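Local coordinates for putative uncharacterized protein (Vibrio cholerae, PDB 4G7X) that probably serves as the N-terminal domain of the CTXphi phage minor coat protein pIII, which binds the host TolA protein during infection of Vibrio cholerae, at residues L24-G29 with Q34-D39. Numbering follows the deposited sequence.
Sequences LLFGFG and QSVLFD
Leu-24 pushes its forked end into the hollow between Val-36 and Phe-38, and each methyl takes a different wall. Leu-24 CD1 meets Val-36 tip to tip, 3.8 Å from its CG1, with CB and CG2 scarcely farther. The other methyl, Leu-24 CD2, bears obliquely on the Phe-38 ring, 3.5 Å from CD2 and 3.6 Å from CE2 of that ring. This two-sided fit follows from the extended leucine, whose CG stands anti to its carbonyl carbon; chi2 of 179° carries CD1 on anti to CA, to the valine, and leaves CD2 on the side of the Phe-38 ring.

A second bump fits beside the first. CG2 of Val-36 touches both Leu-24 CD1 and the Phe-26 ring, the three groups meeting in a triangle, and it reaches the ring at its edge, near the ring plane, 3.9 Å from CZ. The valine and the phenylalanine run past each other in opposite directions. With chi1 of Val-36 at 176°, CG1 touches only the leucine of these two neighbours, and CG2 touches both.

The fit is wholly apolar and small, about 165 Å² in all, and every residue that touches is buried. The strand axes stay 10.7 Å apart at 116°: side chains facing inward from two strands of the mixed sheet that are not paired with each other close the gap in the hydrophobic core of the pIII N1 domain, near the centre of the chain. Strand 20-27 pairs with strand 64-71, which supplies Tyr-69 against Leu-24. Strand 35-38 runs between strands 41-48 and 93-95; Leu-43 of the former packs on Phe-38, whose ring also meets those of His-22 and Tyr-98, while Tyr-96, just beyond strand 93-95, covers Val-36.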
ATOM      1  N   LEU A  24       0.500  -1.919   6.497  1.00  8.11           N
ATOM      2  CA  LEU A  24      -0.192  -2.019   7.775  1.00  8.10           C
ATOM      3  C   LEU A  24      -0.019  -0.734   8.556  1.00  7.97           C
ATOM      4  O   LEU A  24       1.050  -0.117   8.510  1.00  7.82           O
ATOM      5  CB  LEU A  24       0.333  -3.208   8.583  1.00  8.27           C
ATOM      6  CG  LEU A  24       0.122  -4.596   7.968  1.00  8.63           C
ATOM      7  CD1 LEU A  24       0.731  -5.644   8.878  1.00  8.70           C
ATOM      8  CD2 LEU A  24      -1.350  -4.885   7.722  1.00  9.10           C
ATOM      9  N   LEU A  25      -1.073  -0.346   9.275  1.00  7.94           N
ATOM     10  CA  LEU A  25      -1.086   0.876  10.078  1.00  7.92           C
ATOM     11  C   LEU A  25      -0.966   0.572  11.559  1.00  7.70           C
ATOM     12  O   LEU A  25      -1.543  -0.401  12.056  1.00  7.88           O
ATOM     13  CB  LEU A  25      -2.375   1.662   9.838  1.00  8.21           C
ATOM     14  CG  LEU A  25      -2.698   2.012   8.386  1.00  8.52           C
ATOM     15  CD1 LEU A  25      -4.066   2.670   8.310  1.00  8.82           C
ATOM     16  CD2 LEU A  25      -1.628   2.886   7.749  1.00  8.77           C
ATOM     17  N   PHE A  26      -0.228   1.418  12.269  1.00  7.50           N
ATOM     18  CA  PHE A  26      -0.034   1.262  13.709  1.00  7.41           C
ATOM     19  C   PHE A  26      -0.158   2.612  14.385  1.00  7.47           C
ATOM     20  O   PHE A  26      -0.170   3.658  13.723  1.00  7.41           O
ATOM     21  CB  PHE A  26       1.337   0.647  14.013  1.00  7.25           C
ATOM     22  CG  PHE A  26       1.578  -0.658  13.315  1.00  7.21           C
ATOM     23  CD1 PHE A  26       1.130  -1.850  13.873  1.00  7.13           C
ATOM     24  CD2 PHE A  26       2.219  -0.693  12.081  1.00  7.16           C
ATOM     25  CE1 PHE A  26       1.333  -3.058  13.222  1.00  7.22           C
ATOM     26  CE2 PHE A  26       2.422  -1.896  11.422  1.00  7.20           C
ATOM     27  CZ  PHE A  26       1.980  -3.080  11.992  1.00  7.17           C
ATOM     28  N   GLY A  27      -0.245   2.587  15.709  1.00  7.75           N
ATOM     29  CA  GLY A  27      -0.279   3.813  16.481  1.00  8.25           C
ATOM     30  C   GLY A  27       1.000   4.618  16.367  1.00  8.65           C
ATOM     31  O   GLY A  27       2.079   4.075  16.110  1.00  8.49           O
ATOM     32  N   PHE A  28       0.873   5.927  16.550  1.00  9.17           N
ATOM     33  CA  PHE A  28       2.012   6.828  16.547  1.00  9.90           C
ATOM     34  C   PHE A  28       3.005   6.410  17.628  1.00  9.94           C
ATOM     35  O   PHE A  28       2.608   5.940  18.700  1.00 10.23           O
ATOM     36  CB  PHE A  28       1.511   8.248  16.799  1.00 10.61           C
ATOM     37  CG  PHE A  28       2.466   9.325  16.376  1.00 11.40           C
ATOM     38  CD1 PHE A  28       2.991  10.204  17.319  1.00 11.93           C
ATOM     39  CD2 PHE A  28       2.826   9.485  15.036  1.00 11.75           C
ATOM     40  CE1 PHE A  28       3.862  11.214  16.939  1.00 12.35           C
ATOM     41  CE2 PHE A  28       3.700  10.491  14.650  1.00 12.20           C
ATOM     42  CZ  PHE A  28       4.219  11.357  15.605  1.00 12.29           C
ATOM     43  N   GLY A  29       4.296   6.542  17.327  1.00  9.83           N
ATOM     44  CA  GLY A  29       5.338   6.196  18.295  1.00  9.81           C
ATOM     45  C   GLY A  29       5.553   4.701  18.473  1.00  9.44           C
ATOM     46  O   GLY A  29       6.209   4.265  19.415  1.00  9.66           O
ATOM     47  N   GLN A  34       7.940  -5.753  13.676  1.00  8.15           N
ATOM     48  CA  GLN A  34       8.790  -6.684  12.927  1.00  8.51           C
ATOM     49  C   GLN A  34       8.023  -7.808  12.249  1.00  8.54           C
ATOM     50  O   GLN A  34       8.283  -8.143  11.094  1.00  8.41           O
ATOM     51  CB  GLN A  34       9.870  -7.266  13.848  1.00  8.83           C
ATOM     52  CG  GLN A  34      10.863  -6.223  14.350  1.00  9.40           C
ATOM     53  CD  GLN A  34      11.732  -5.669  13.240  1.00  9.79           C
ATOM     54  OE1 GLN A  34      12.541  -6.390  12.659  1.00 10.80           O
ATOM     55  NE2 GLN A  34      11.564  -4.393  12.928  1.00  9.91           N
ATOM     56  N   SER A  35       7.084  -8.388  12.981  1.00  8.77           N
ATOM     57  CA  SER A  35       6.284  -9.492  12.480  1.00  9.08           C
ATOM     58  C   SER A  35       4.847  -9.314  12.925  1.00  8.83           C
ATOM     59  O   SER A  35       4.585  -8.941  14.068  1.00  8.74           O
ATOM     60  CB  SER A  35       6.829 -10.832  12.974  1.00  9.58           C
ATOM     61  OG  SER A  35       8.148 -11.077  12.505  1.00 10.65           O
ATOM     62  N   VAL A  36       3.920  -9.566  12.005  1.00  8.78           N
ATOM     63  CA  VAL A  36       2.498  -9.396  12.261  1.00  8.81           C
ATOM     64  C   VAL A  36       1.748 -10.601  11.719  1.00  8.72           C
ATOM     65  O   VAL A  36       1.967 -11.011  10.573  1.00  8.87           O
ATOM     66  CB  VAL A  36       1.940  -8.119  11.590  1.00  8.92           C
ATOM     67  CG1 VAL A  36       0.433  -8.010  11.794  1.00  9.07           C
ATOM     68  CG2 VAL A  36       2.629  -6.875  12.126  1.00  9.10           C
ATOM     69  N   LEU A  37       0.874 -11.162  12.546  1.00  8.71           N
ATOM     70  CA  LEU A  37      -0.069 -12.169  12.082  1.00  8.85           C
ATOM     71  C   LEU A  37      -1.285 -11.454  11.499  1.00  8.91           C
ATOM     72  O   LEU A  37      -2.139 -10.944  12.232  1.00  8.90           O
ATOM     73  CB  LEU A  37      -0.446 -13.123  13.214  1.00  9.08           C
ATOM     74  CG  LEU A  37      -1.238 -14.372  12.823  1.00  9.26           C
ATOM     75  CD1 LEU A  37      -0.453 -15.242  11.847  1.00  9.51           C
ATOM     76  CD2 LEU A  37      -1.576 -15.145  14.086  1.00  9.58           C
ATOM     77  N   PHE A  38      -1.321 -11.392  10.171  1.00  9.08           N
ATOM     78  CA  PHE A  38      -2.323 -10.622   9.450  1.00  9.63           C
ATOM     79  C   PHE A  38      -3.201 -11.563   8.657  1.00  9.78           C
ATOM     80  O   PHE A  38      -2.729 -12.231   7.730  1.00  9.56           O
ATOM     81  CB  PHE A  38      -1.652  -9.607   8.514  1.00 10.10           C
ATOM     82  CG  PHE A  38      -2.622  -8.851   7.644  1.00 10.65           C
ATOM     83  CD1 PHE A  38      -2.880  -9.267   6.338  1.00 11.12           C
ATOM     84  CD2 PHE A  38      -3.289  -7.735   8.136  1.00 11.17           C
ATOM     85  CE1 PHE A  38      -3.782  -8.576   5.539  1.00 11.56           C
ATOM     86  CE2 PHE A  38      -4.187  -7.039   7.338  1.00 11.74           C
ATOM     87  CZ  PHE A  38      -4.434  -7.460   6.041  1.00 11.78           C
ATOM     88  N   ASP A  39      -4.480 -11.601   9.022  1.00 10.25           N
ATOM     89  CA  ASP A  39      -5.460 -12.451   8.348  1.00 10.69           C
ATOM     90  C   ASP A  39      -4.964 -13.908   8.260  1.00 10.11           C
ATOM     91  O   ASP A  39      -5.138 -14.592   7.246  1.00 10.26           O
ATOM     92  CB  ASP A  39      -5.781 -11.865   6.966  1.00 12.10           C
ATOM     93  CG  ASP A  39      -7.162 -12.241   6.465  1.00 13.29           C
ATOM     94  OD1 ASP A  39      -8.066 -12.521   7.283  1.00 14.06           O
ATOM     95  OD2 ASP A  39      -7.341 -12.244   5.232  1.00 14.69           O
TER